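Local coordinates for protein ribonucleoside-diphosphate reductase subunit beta (Bacillus halodurans C-125, PDB 2RCC) that probably supplies deoxyribonucleotides for DNA synthesis, as the iron-binding small subunit of a class I ribonucleotide reductase acting on ribonucleoside diphosphates, at residues M2-Q6 and I22-K26; V36-A41 and D105-L111; Q118-H122 and D219-H223; F175-V180 and I230-L235. All coordinates share one frame; numbering follows the deposited sequence.

Overall arrangement
From the N terminus, contact 1 comes first. It closes a 15-residue loop that holds no helix or strand, before helix 41-50. Contact 2 follows in series, closes a 63-residue span and joins the approach to that helix with the start of helix 106-133. Contact 3 lies further along helix 106-133, pairs it with helix 207-237 and holds four predicted iron ligands. Contact 4 pairs helix 172-187 with a later part of helix 207-237. Contacts 3 and 4 cross along the chain, because their segments alternate. Ile22 packs on Phe38 and Leu108 of contact 2 and on Glu233 and Leu234 of contact 4. The N-terminal arm is thus tied to the helical bundle.

Contact 1: M2-Q6 and I22-K26; sequences MEQLQ and ILNGK
Asn24 reaches across to the 2-6 segment with its whole side chain. CB lies beside the carboxylate of Glu3, 3.6 Å from OE2. With CG anti to its own carbonyl carbon (chi1 -78°), the amide meets the backbone around Leu5. OD1 accepts from Gln6 N at 2.8 Å, in the carbonyl plane. ND2 makes two nearly straight bonds in the amide plane. Asn24 ND2 reaches Glu3 OE2 at 2.9 Å, from above the carboxylate plane. Asn24 ND2 also reaches Gln4 O at 3.2 Å, from above the carbonyl plane. Water 1 lies between the segments: it accepts from Asn24 N at 2.9 Å and also lies close to Gln6 O. Leu5 CD1 packs on Leu23 CD2 at 3.9 Å. Leu23 continues onto Phe175 and Leu234, and Leu5 onto Pro172, which fixes the N-terminal arm against helices 172-187 and 207-237. A leucine in place of Asn24 would probably leave Gln6 N, Gln4 O and Glu3 OE2 without this partner and weaken the hold on the arm. The bonding pattern fixes which end of the amide is the oxygen: the acceptor faces a backbone N-H, and the donor faces a carbonyl and a carboxylate.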
loop_
_atom_site.group_PDB
_atom_site.type_symbol
_atom_site.label_atom_id
_atom_site.label_comp_id
_atom_site.label_asym_id
_atom_site.label_seq_id
_atom_site.Cartn_x
_atom_site.Cartn_y
_atom_site.Cartn_z
HETATM N N MSE A 2 -8.450 -19.939 22.235
HETATM C CA MSE A 2 -7.573 -18.794 21.963
HETATM C C MSE A 2 -8.312 -17.454 22.126
HETATM O O MSE A 2 -9.500 -17.348 21.793
HETATM C CB MSE A 2 -7.032 -18.877 20.535
HETATM C CG MSE A 2 -6.070 -20.019 20.244
HETATM SE SE MSE A 2 -4.186 -19.520 20.282
HETATM C CE MSE A 2 -4.104 -18.494 21.956
ATOM N N GLU A 3 -7.598 -16.454 22.645
ATOM C CA GLU A 3 -8.105 -15.081 22.809
ATOM C C GLU A 3 -8.480 -14.490 21.454
ATOM O O GLU A 3 -7.790 -14.760 20.484
ATOM C CB GLU A 3 -7.023 -14.180 23.449
ATOM C CG GLU A 3 -5.630 -14.049 22.662
ATOM C CD GLU A 3 -4.655 -13.029 23.304
ATOM O OE1 GLU A 3 -4.820 -12.702 24.503
ATOM O OE2 GLU A 3 -3.732 -12.540 22.614
ATOM N N GLN A 4 -9.558 -13.715 21.357
ATOM C CA GLN A 4 -9.869 -13.088 20.062
ATOM C C GLN A 4 -8.993 -11.865 19.852
ATOM O O GLN A 4 -8.592 -11.226 20.814
ATOM C CB GLN A 4 -11.351 -12.774 19.871
ATOM C CG GLN A 4 -12.154 -14.009 19.426
ATOM C CD GLN A 4 -13.569 -13.675 19.007
ATOM O OE1 GLN A 4 -14.212 -12.793 19.585
ATOM N NE2 GLN A 4 -14.074 -14.400 18.011
ATOM N N LEU A 5 -8.695 -11.558 18.596
ATOM C CA LEU A 5 -7.809 -10.448 18.256
ATOM C C LEU A 5 -8.519 -9.120 18.279
ATOM O O LEU A 5 -9.680 -9.029 17.922
ATOM C CB LEU A 5 -7.217 -10.614 16.862
ATOM C CG LEU A 5 -6.433 -11.904 16.664
ATOM C CD1 LEU A 5 -5.856 -11.886 15.301
ATOM C CD2 LEU A 5 -5.364 -12.160 17.735
ATOM N N GLN A 6 -7.783 -8.089 18.667
ATOM C CA GLN A 6 -8.291 -6.746 18.690
ATOM C C GLN A 6 -7.690 -6.073 17.474
ATOM O O GLN A 6 -6.526 -6.294 17.157
ATOM C CB GLN A 6 -7.870 -6.054 19.988
ATOM C CG GLN A 6 -8.417 -6.714 21.239
ATOM C CD GLN A 6 -9.932 -6.666 21.288
ATOM O OE1 GLN A 6 -10.522 -5.595 21.182
ATOM N NE2 GLN A 6 -10.569 -7.827 21.432
ATOM N N ILE A 22 3.046 -8.700 17.504
ATOM C CA ILE A 22 2.440 -8.746 16.167
ATOM C C ILE A 22 0.903 -8.760 16.209
ATOM O O ILE A 22 0.274 -8.140 15.361
ATOM C CB ILE A 22 2.957 -10.014 15.359
ATOM C CG1 ILE A 22 4.441 -9.914 15.049
ATOM C CG2 ILE A 22 2.226 -10.182 14.033
ATOM C CD1 ILE A 22 4.994 -11.244 14.487
ATOM N N LEU A 23 0.316 -9.482 17.166
ATOM C CA LEU A 23 -1.128 -9.551 17.354
ATOM C C LEU A 23 -1.433 -9.249 18.806
ATOM O O LEU A 23 -0.711 -9.699 19.684
ATOM C CB LEU A 23 -1.663 -10.938 17.001
ATOM C CG LEU A 23 -1.468 -11.504 15.612
ATOM C CD1 LEU A 23 -1.916 -12.992 15.571
ATOM C CD2 LEU A 23 -2.180 -10.676 14.537
ATOM N N ASN A 24 -2.496 -8.501 19.072
ATOM C CA ASN A 24 -2.830 -8.087 20.420
ATOM C C ASN A 24 -1.660 -7.406 21.173
ATOM O O ASN A 24 -1.572 -7.508 22.376
ATOM C CB ASN A 24 -3.463 -9.266 21.217
ATOM C CG ASN A 24 -4.918 -9.499 20.859
ATOM O OD1 ASN A 24 -5.565 -8.650 20.230
ATOM N ND2 ASN A 24 -5.464 -10.629 21.310
ATOM N N GLY A 25 -0.815 -6.646 20.465
ATOM C CA GLY A 25 0.267 -5.911 21.096
ATOM C C GLY A 25 -0.134 -4.462 21.264
ATOM O O GLY A 25 -1.288 -4.091 21.041
ATOM N N LYS A 26 0.849 -3.637 21.612
ATOM C CA LYS A 26 0.666 -2.203 21.764
ATOM C C LYS A 26 1.607 -1.536 20.778
ATOM O O LYS A 26 2.753 -1.967 20.646
ATOM C CB LYS A 26 1.017 -1.765 23.173
ATOM C CG LYS A 26 0.146 -2.355 24.261
ATOM C CD LYS A 26 -1.250 -1.749 24.254
ATOM C CE LYS A 26 -2.006 -2.125 25.547
HETATM O O HOH W 1 -4.464 -8.059 17.048
#

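Contact 2: V36-A41 and D105-L111; sequences VRFSWA and DSSLAAL
Leu108 meets two aromatic rings with its two methyls. CD2 touches Trp40 CH2 at 3.8 Å, and CD1 lies 4.1 Å from Phe38 CE2. Each aromatic side chain crosses that of Leu108 at about a right angle. Val36 CG1 packs on Ser107 CB at 3.9 Å, and Ala41 packs on Leu111 CD1. Two waters make the polar link. Water 3 accepts from Phe38 N and donates to Asp105 OD2 at 2.8 Å and to Ser107 OG. Water 2 accepts from Arg37 N and donates weakly to Asp105 OD2. Asp105 is the N-cap of helix 106-133, a long helix of the ferritin-like bundle that also carries Glu119 and His122, predicted iron ligands. Asp105 holds its CG opposite the backbone N (chi1 -179°), and the carboxylate turns back over the first turn. Its OD1 accepts from Leu108 N at 3.0 Å, from above the carboxylate plane, weakly from Ser107 N, and from Ser107 OG in a doubtfully short bond. Further out, Arg37 CG sits over the centre of the Phe38 ring, 3.9 Å above its plane, while Arg37 NH1 bonds to Ser19 O. Phe38 CB lies over one face of the Trp40 ring, toward its rim.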
loop_
_atom_site.group_PDB
_atom_site.type_symbol
_atom_site.label_atom_id
_atom_site.label_comp_id
_atom_site.label_asym_id
_atom_site.label_seq_id
_atom_site.Cartn_x
_atom_site.Cartn_y
_atom_site.Cartn_z
ATOM N N VAL A 36 11.845 0.236 15.012
ATOM C CA VAL A 36 10.811 -0.796 14.771
ATOM C C VAL A 36 11.153 -2.076 15.527
ATOM O O VAL A 36 12.273 -2.267 16.024
ATOM C CB VAL A 36 10.536 -1.059 13.257
ATOM C CG1 VAL A 36 10.132 0.285 12.505
ATOM C CG2 VAL A 36 11.714 -1.716 12.559
ATOM N N ARG A 37 10.159 -2.941 15.671
ATOM C CA ARG A 37 10.338 -4.161 16.434
ATOM C C ARG A 37 11.269 -5.167 15.787
ATOM O O ARG A 37 12.054 -5.793 16.486
ATOM C CB ARG A 37 8.988 -4.797 16.704
ATOM C CG ARG A 37 9.047 -6.091 17.456
ATOM C CD ARG A 37 7.678 -6.650 17.637
ATOM N NE ARG A 37 7.696 -7.883 18.415
ATOM C CZ ARG A 37 7.808 -7.952 19.745
ATOM N NH1 ARG A 37 7.950 -6.873 20.495
ATOM N NH2 ARG A 37 7.815 -9.136 20.341
ATOM N N PHE A 38 11.167 -5.350 14.477
ATOM C CA PHE A 38 11.989 -6.316 13.737
ATOM C C PHE A 38 13.066 -5.673 12.885
ATOM O O PHE A 38 12.790 -4.836 11.995
ATOM C CB PHE A 38 11.067 -7.165 12.846
ATOM C CG PHE A 38 10.028 -7.912 13.630
ATOM C CD1 PHE A 38 10.397 -8.925 14.506
ATOM C CD2 PHE A 38 8.688 -7.592 13.513
ATOM C CE1 PHE A 38 9.437 -9.602 15.278
ATOM C CE2 PHE A 38 7.736 -8.245 14.277
ATOM C CZ PHE A 38 8.109 -9.268 15.157
ATOM N N SER A 39 14.296 -6.099 13.114
ATOM C CA SER A 39 15.468 -5.572 12.398
ATOM C C SER A 39 15.493 -5.919 10.902
ATOM O O SER A 39 16.242 -5.325 10.146
ATOM C CB SER A 39 16.752 -6.017 13.091
ATOM O OG SER A 39 16.831 -7.430 13.110
ATOM N N TRP A 40 14.665 -6.864 10.477
ATOM C CA TRP A 40 14.505 -7.202 9.068
ATOM C C TRP A 40 13.436 -6.381 8.326
ATOM O O TRP A 40 13.400 -6.440 7.090
ATOM C CB TRP A 40 14.161 -8.695 8.883
ATOM C CG TRP A 40 13.060 -9.230 9.695
ATOM C CD1 TRP A 40 13.200 -9.893 10.838
ATOM C CD2 TRP A 40 11.640 -9.185 9.428
ATOM N NE1 TRP A 40 11.997 -10.261 11.335
ATOM C CE2 TRP A 40 11.011 -9.854 10.486
ATOM C CE3 TRP A 40 10.845 -8.624 8.419
ATOM C CZ2 TRP A 40 9.621 -9.984 10.579
ATOM C CZ3 TRP A 40 9.466 -8.758 8.498
ATOM C CH2 TRP A 40 8.864 -9.420 9.578
ATOM N N ALA A 41 12.606 -5.605 9.041
ATOM C CA ALA A 41 11.499 -4.877 8.383
ATOM C C ALA A 41 11.983 -3.748 7.498
ATOM O O ALA A 41 11.505 -3.639 6.389
ATOM C CB ALA A 41 10.458 -4.336 9.406
ATOM N N ASP A 105 1.540 -3.816 14.628
ATOM C CA ASP A 105 2.900 -3.331 14.336
ATOM C C ASP A 105 2.729 -2.448 13.138
ATOM O O ASP A 105 2.280 -2.932 12.066
ATOM C CB ASP A 105 3.878 -4.475 14.056
ATOM C CG ASP A 105 5.321 -4.005 13.764
ATOM O OD1 ASP A 105 5.522 -3.157 12.884
ATOM O OD2 ASP A 105 6.270 -4.578 14.341
ATOM N N SER A 106 3.110 -1.178 13.290
ATOM C CA SER A 106 2.932 -0.188 12.233
ATOM C C SER A 106 3.820 -0.454 11.036
ATOM O O SER A 106 3.417 -0.129 9.900
ATOM C CB SER A 106 3.151 1.236 12.742
ATOM O OG SER A 106 4.423 1.385 13.318
ATOM N N SER A 107 5.025 -1.005 11.268
ATOM C CA SER A 107 5.938 -1.361 10.179
ATOM C C SER A 107 5.370 -2.497 9.333
ATOM O O SER A 107 5.462 -2.459 8.113
ATOM C CB SER A 107 7.374 -1.684 10.639
ATOM O OG SER A 107 7.438 -2.897 11.358
ATOM N N LEU A 108 4.783 -3.511 9.963
ATOM C CA LEU A 108 4.182 -4.608 9.217
ATOM C C LEU A 108 2.921 -4.136 8.479
ATOM O O LEU A 108 2.686 -4.544 7.336
ATOM C CB LEU A 108 3.855 -5.798 10.142
ATOM C CG LEU A 108 5.062 -6.424 10.890
ATOM C CD1 LEU A 108 4.648 -7.665 11.693
ATOM C CD2 LEU A 108 6.208 -6.784 9.951
ATOM N N ALA A 109 2.110 -3.280 9.119
ATOM C CA ALA A 109 0.932 -2.689 8.453
ATOM C C ALA A 109 1.381 -1.932 7.216
ATOM O O ALA A 109 0.769 -2.062 6.162
ATOM C CB ALA A 109 0.145 -1.812 9.420
ATOM N N ALA A 110 2.467 -1.162 7.311
ATOM C CA ALA A 110 2.978 -0.427 6.148
ATOM C C ALA A 110 3.414 -1.379 5.015
ATOM O O ALA A 110 3.157 -1.139 3.806
ATOM C CB ALA A 110 4.140 0.474 6.560
ATOM N N LEU A 111 4.088 -2.447 5.383
ATOM C CA LEU A 111 4.536 -3.423 4.375
ATOM C C LEU A 111 3.334 -4.091 3.692
ATOM O O LEU A 111 3.376 -4.379 2.512
ATOM C CB LEU A 111 5.535 -4.414 4.979
ATOM C CG LEU A 111 6.930 -3.922 5.380
ATOM C CD1 LEU A 111 7.614 -4.991 6.274
ATOM C CD2 LEU A 111 7.733 -3.555 4.106
HETATM O O HOH W 2 7.390 -1.976 15.280
HETATM O O HOH W 3 8.751 -4.379 12.999
#

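Contact 3: Q118-H122 and D219-H223; sequences QEVVH and DEQLH
His122 and Asp219 share a direct hydrogen bond: NE2 donates to OD2 at 2.6 Å, nearly straight at 173°. Asp219 OD2 accepts with its anti lone pair, and ring and carboxylate are nearly coplanar. A second, from His223 NE2 to Gln118 OE1, is very short at 2.5 Å and so doubtful in length. His223 ND1 is hydrogen-bonded to Glu186. Water 4 donates to Gln118 OE1 and to Asp219 O. Water 5 accepts from Gln118 NE2 and donates to Asp219 OD1. The amide of Gln118 is stacked on the Asp219 carboxylate. Glu119 OE2 lies at the edge of the His223 ring, 3.2 Å from His223 CE1. Glu119, His122, Glu186, Glu220 and His223 are predicted iron ligands, and these bonds are consistent with a second shell that would hold both imidazoles in place. Asp219 OD2 also accepts from Trp53 NE1, consistent with the Trp-Asp-His radical pathway of related small subunits. With an alanine at Asp219, His122 NE2 and Trp53 NE1 would probably lose their shared acceptor, and the imidazole could turn more freely. The axes of the two segments run roughly antiparallel, 12.0 Å apart at closest. Met48 of helix 41-50 packs on Gln118 and His223, and Phe194 of helix 191-202 on Glu220.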
loop_
_atom_site.group_PDB
_atom_site.type_symbol
_atom_site.label_atom_id
_atom_site.label_comp_id
_atom_site.label_asym_id
_atom_site.label_seq_id
_atom_site.Cartn_x
_atom_site.Cartn_y
_atom_site.Cartn_z
ATOM N N GLN A 118 1.550 -3.584 -4.898
ATOM C CA GLN A 118 2.236 -4.504 -5.819
ATOM C C GLN A 118 1.209 -5.432 -6.470
ATOM O O GLN A 118 1.269 -5.642 -7.666
ATOM C CB GLN A 118 3.351 -5.312 -5.104
ATOM C CG GLN A 118 4.553 -4.406 -4.697
ATOM C CD GLN A 118 5.797 -5.176 -4.272
ATOM O OE1 GLN A 118 5.707 -6.281 -3.794
ATOM N NE2 GLN A 118 6.953 -4.553 -4.409
ATOM N N GLU A 119 0.247 -5.944 -5.711
ATOM C CA GLU A 119 -0.803 -6.798 -6.297
ATOM C C GLU A 119 -1.641 -6.054 -7.340
ATOM O O GLU A 119 -1.996 -6.655 -8.375
ATOM C CB GLU A 119 -1.734 -7.385 -5.240
ATOM C CG GLU A 119 -1.065 -8.291 -4.178
ATOM C CD GLU A 119 -0.302 -9.481 -4.753
ATOM O OE1 GLU A 119 -0.730 -10.032 -5.803
ATOM O OE2 GLU A 119 0.717 -9.872 -4.136
ATOM N N VAL A 120 -1.957 -4.773 -7.075
ATOM C CA VAL A 120 -2.643 -3.908 -8.031
ATOM C C VAL A 120 -1.859 -3.845 -9.333
ATOM O O VAL A 120 -2.421 -4.041 -10.413
ATOM C CB VAL A 120 -2.902 -2.471 -7.483
ATOM C CG1 VAL A 120 -3.276 -1.529 -8.617
ATOM C CG2 VAL A 120 -4.019 -2.475 -6.391
ATOM N N VAL A 121 -0.566 -3.579 -9.227
ATOM C CA VAL A 121 0.301 -3.516 -10.386
ATOM C C VAL A 121 0.458 -4.885 -11.121
ATOM O O VAL A 121 0.433 -4.926 -12.371
ATOM C CB VAL A 121 1.675 -2.914 -10.069
ATOM C CG1 VAL A 121 2.543 -2.919 -11.344
ATOM C CG2 VAL A 121 1.525 -1.455 -9.527
ATOM N N HIS A 122 0.534 -5.974 -10.353
ATOM C CA HIS A 122 0.565 -7.329 -10.937
ATOM C C HIS A 122 -0.712 -7.574 -11.743
ATOM O O HIS A 122 -0.645 -7.996 -12.890
ATOM C CB HIS A 122 0.739 -8.449 -9.896
ATOM C CG HIS A 122 2.015 -8.359 -9.102
ATOM N ND1 HIS A 122 2.259 -9.122 -7.980
ATOM C CD2 HIS A 122 3.097 -7.557 -9.256
ATOM C CE1 HIS A 122 3.453 -8.821 -7.497
ATOM N NE2 HIS A 122 3.990 -7.885 -8.264
ATOM N N ASP A 219 8.796 -10.215 -6.855
ATOM C CA ASP A 219 7.997 -9.568 -5.803
ATOM C C ASP A 219 7.379 -10.627 -4.887
ATOM O O ASP A 219 7.362 -10.479 -3.670
ATOM C CB ASP A 219 6.840 -8.778 -6.391
ATOM C CG ASP A 219 7.262 -7.534 -7.141
ATOM O OD1 ASP A 219 8.360 -7.020 -6.958
ATOM O OD2 ASP A 219 6.410 -7.018 -7.877
ATOM N N GLU A 220 6.841 -11.686 -5.476
ATOM C CA GLU A 220 6.243 -12.740 -4.655
ATOM C C GLU A 220 7.236 -13.355 -3.692
ATOM O O GLU A 220 6.870 -13.637 -2.594
ATOM C CB GLU A 220 5.626 -13.823 -5.489
ATOM C CG GLU A 220 4.391 -13.397 -6.251
ATOM C CD GLU A 220 3.750 -14.603 -6.928
ATOM O OE1 GLU A 220 4.483 -15.357 -7.611
ATOM O OE2 GLU A 220 2.518 -14.765 -6.776
ATOM N N GLN A 221 8.508 -13.466 -4.063
ATOM C CA GLN A 221 9.486 -14.062 -3.157
ATOM C C GLN A 221 9.679 -13.228 -1.906
ATOM O O GLN A 221 9.851 -13.795 -0.826
ATOM C CB GLN A 221 10.841 -14.347 -3.837
ATOM C CG GLN A 221 10.804 -15.170 -5.132
ATOM C CD GLN A 221 9.820 -16.327 -5.095
ATOM O OE1 GLN A 221 9.962 -17.226 -4.273
ATOM N NE2 GLN A 221 8.842 -16.331 -6.017
ATOM N N LEU A 222 9.651 -11.902 -2.036
ATOM C CA LEU A 222 9.764 -11.039 -0.867
ATOM C C LEU A 222 8.483 -11.103 -0.007
ATOM O O LEU A 222 8.544 -11.009 1.217
ATOM C CB LEU A 222 10.144 -9.620 -1.271
ATOM C CG LEU A 222 11.536 -9.429 -1.887
ATOM C CD1 LEU A 222 11.765 -7.948 -2.302
ATOM C CD2 LEU A 222 12.607 -9.847 -0.915
ATOM N N HIS A 223 7.340 -11.289 -0.652
ATOM C CA HIS A 223 6.067 -11.434 0.060
ATOM C C HIS A 223 6.133 -12.714 0.885
ATOM O O HIS A 223 5.792 -12.687 2.085
ATOM C CB HIS A 223 4.875 -11.483 -0.895
ATOM C CG HIS A 223 4.676 -10.253 -1.745
ATOM N ND1 HIS A 223 3.583 -10.095 -2.564
ATOM C CD2 HIS A 223 5.414 -9.130 -1.900
ATOM C CE1 HIS A 223 3.667 -8.951 -3.219
ATOM N NE2 HIS A 223 4.774 -8.342 -2.832
HETATM O O HOH W 4 7.844 -7.615 -2.876
HETATM O O HOH W 5 9.518 -6.322 -4.455
#

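Contact 4: F175-V180 and I230-L235; sequences FLESIV and IFKELL
Leu234 N donates to Ile230 O at 2.8 Å, the shortest polar bond within these two segments. The two residues are one turn apart, and both side chains face helix 172-187. The contact itself is apolar. Leu176 contributes the largest share. Its CG is anti to the backbone N (chi1 -168°), which swings the methyls toward the other helix. CD1 comes to 3.3 Å from Phe231 CD2, a tight approach, and also touches Leu234 CD1 at 3.7 Å. CD2 meets Leu235 CD1 at 3.7 Å. The axes of the two segments are roughly antiparallel, at 157° and 10.2 Å apart, a pairing within the ferritin-like helical bundle. Elsewhere on these helices lie predicted iron ligands: Glu186 on the first, Glu220 and His223 on the second. Val180 CG2 touches Phe231 CE2 at 3.6 Å, Ile179 CG2 lies at the edge of the Phe231 ring, and Leu235 CD1 sits over one face toward the rim. Leu234 CD1 meets the edge of the Phe175 ring, 3.7 Å from Phe175 CD1. Ile179 CD1 touches Ile230 CG2, the two side chains crossing at about a right angle. Phe249 of helix 244-268 packs on Val180, and Ala99 on Phe175.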
loop_
_atom_site.group_PDB
_atom_site.type_symbol
_atom_site.label_atom_id
_atom_site.label_comp_id
_atom_site.label_asym_id
_atom_site.label_seq_id
_atom_site.Cartn_x
_atom_site.Cartn_y
_atom_site.Cartn_z
ATOM N N PHE A 175 -5.319 -16.693 12.568
ATOM C CA PHE A 175 -4.418 -15.766 11.889
ATOM C C PHE A 175 -3.222 -16.515 11.297
ATOM O O PHE A 175 -2.828 -16.281 10.148
ATOM C CB PHE A 175 -3.925 -14.677 12.825
ATOM C CG PHE A 175 -3.219 -13.578 12.115
ATOM C CD1 PHE A 175 -1.858 -13.660 11.890
ATOM C CD2 PHE A 175 -3.916 -12.472 11.639
ATOM C CE1 PHE A 175 -1.171 -12.627 11.199
ATOM C CE2 PHE A 175 -3.234 -11.438 10.944
ATOM C CZ PHE A 175 -1.861 -11.538 10.738
ATOM N N LEU A 176 -2.635 -17.401 12.084
ATOM C CA LEU A 176 -1.521 -18.245 11.630
ATOM C C LEU A 176 -1.937 -19.111 10.420
ATOM O O LEU A 176 -1.196 -19.219 9.468
ATOM C CB LEU A 176 -1.026 -19.137 12.772
ATOM C CG LEU A 176 0.311 -19.875 12.574
ATOM C CD1 LEU A 176 1.450 -18.884 12.655
ATOM C CD2 LEU A 176 0.520 -20.936 13.634
ATOM N N GLU A 177 -3.128 -19.705 10.481
ATOM C CA GLU A 177 -3.674 -20.495 9.383
ATOM C C GLU A 177 -3.764 -19.668 8.120
ATOM O O GLU A 177 -3.373 -20.114 7.055
ATOM C CB GLU A 177 -5.040 -21.052 9.745
ATOM C CG GLU A 177 -4.977 -22.104 10.835
ATOM C CD GLU A 177 -6.341 -22.541 11.372
ATOM O OE1 GLU A 177 -7.397 -22.120 10.822
ATOM O OE2 GLU A 177 -6.333 -23.320 12.360
ATOM N N SER A 178 -4.274 -18.453 8.271
ATOM C CA SER A 178 -4.392 -17.471 7.197
ATOM C C SER A 178 -3.018 -17.090 6.587
ATOM O O SER A 178 -2.897 -16.936 5.373
ATOM C CB SER A 178 -5.171 -16.262 7.751
ATOM O OG SER A 178 -5.157 -15.194 6.846
ATOM N N ILE A 179 -1.987 -16.927 7.420
ATOM C CA ILE A 179 -0.589 -16.694 6.965
ATOM C C ILE A 179 -0.081 -17.869 6.121
ATOM O O ILE A 179 0.602 -17.666 5.111
ATOM C CB ILE A 179 0.385 -16.478 8.179
ATOM C CG1 ILE A 179 0.149 -15.116 8.825
ATOM C CG2 ILE A 179 1.876 -16.611 7.770
ATOM C CD1 ILE A 179 0.698 -13.924 7.987
ATOM N N VAL A 180 -0.410 -19.096 6.525
ATOM C CA VAL A 180 -0.009 -20.277 5.742
ATOM C C VAL A 180 -0.660 -20.245 4.362
ATOM O O VAL A 180 0.020 -20.526 3.368
ATOM C CB VAL A 180 -0.298 -21.631 6.456
ATOM C CG1 VAL A 180 0.017 -22.836 5.502
ATOM C CG2 VAL A 180 0.527 -21.741 7.782
ATOM N N ILE A 230 6.701 -13.727 9.648
ATOM C CA ILE A 230 5.561 -13.522 10.574
ATOM C C ILE A 230 5.166 -14.833 11.213
ATOM O O ILE A 230 4.905 -14.872 12.432
ATOM C CB ILE A 230 4.319 -12.863 9.867
ATOM C CG1 ILE A 230 4.644 -11.439 9.488
ATOM C CG2 ILE A 230 3.081 -12.897 10.802
ATOM C CD1 ILE A 230 3.669 -10.868 8.456
ATOM N N PHE A 231 5.146 -15.920 10.409
ATOM C CA PHE A 231 4.828 -17.243 10.920
ATOM C C PHE A 231 5.773 -17.638 12.057
ATOM O O PHE A 231 5.322 -18.057 13.147
ATOM C CB PHE A 231 4.884 -18.288 9.784
ATOM C CG PHE A 231 4.524 -19.682 10.210
ATOM C CD1 PHE A 231 5.512 -20.569 10.699
ATOM C CD2 PHE A 231 3.215 -20.129 10.134
ATOM C CE1 PHE A 231 5.186 -21.852 11.115
ATOM C CE2 PHE A 231 2.892 -21.431 10.543
ATOM C CZ PHE A 231 3.872 -22.287 11.029
ATOM N N LYS A 232 7.073 -17.520 11.807
ATOM C CA LYS A 232 8.070 -17.887 12.822
ATOM C C LYS A 232 8.008 -17.020 14.085
ATOM O O LYS A 232 8.180 -17.513 15.175
ATOM C CB LYS A 232 9.469 -17.792 12.258
ATOM C CG LYS A 232 9.807 -18.865 11.258
ATOM C CD LYS A 232 11.041 -18.436 10.491
ATOM C CE LYS A 232 11.454 -19.441 9.511
ATOM N NZ LYS A 232 12.072 -18.740 8.327
ATOM N N GLU A 233 7.743 -15.737 13.933
ATOM C CA GLU A 233 7.641 -14.826 15.058
ATOM C C GLU A 233 6.367 -15.118 15.840
ATOM O O GLU A 233 6.355 -14.951 17.050
ATOM C CB GLU A 233 7.653 -13.369 14.595
ATOM C CG GLU A 233 8.940 -12.898 13.866
ATOM C CD GLU A 233 10.201 -12.784 14.725
ATOM O OE1 GLU A 233 10.146 -12.968 15.983
ATOM O OE2 GLU A 233 11.245 -12.454 14.090
ATOM N N LEU A 234 5.288 -15.511 15.163
ATOM C CA LEU A 234 4.057 -15.873 15.857
ATOM C C LEU A 234 4.248 -17.087 16.767
ATOM O O LEU A 234 3.634 -17.147 17.828
ATOM C CB LEU A 234 2.870 -16.078 14.895
ATOM C CG LEU A 234 2.224 -14.820 14.313
ATOM C CD1 LEU A 234 1.192 -15.246 13.285
ATOM C CD2 LEU A 234 1.641 -13.923 15.425
ATOM N N LEU A 235 5.070 -18.054 16.343
ATOM C CA LEU A 235 5.402 -19.210 17.182
ATOM C C LEU A 235 6.239 -18.788 18.404
ATOM O O LEU A 235 6.088 -19.379 19.438
ATOM C CB LEU A 235 6.056 -20.361 16.380
ATOM C CG LEU A 235 5.081 -21.361 15.721
ATOM C CD1 LEU A 235 4.014 -20.738 14.900
ATOM C CD2 LEU A 235 5.824 -22.436 14.887
#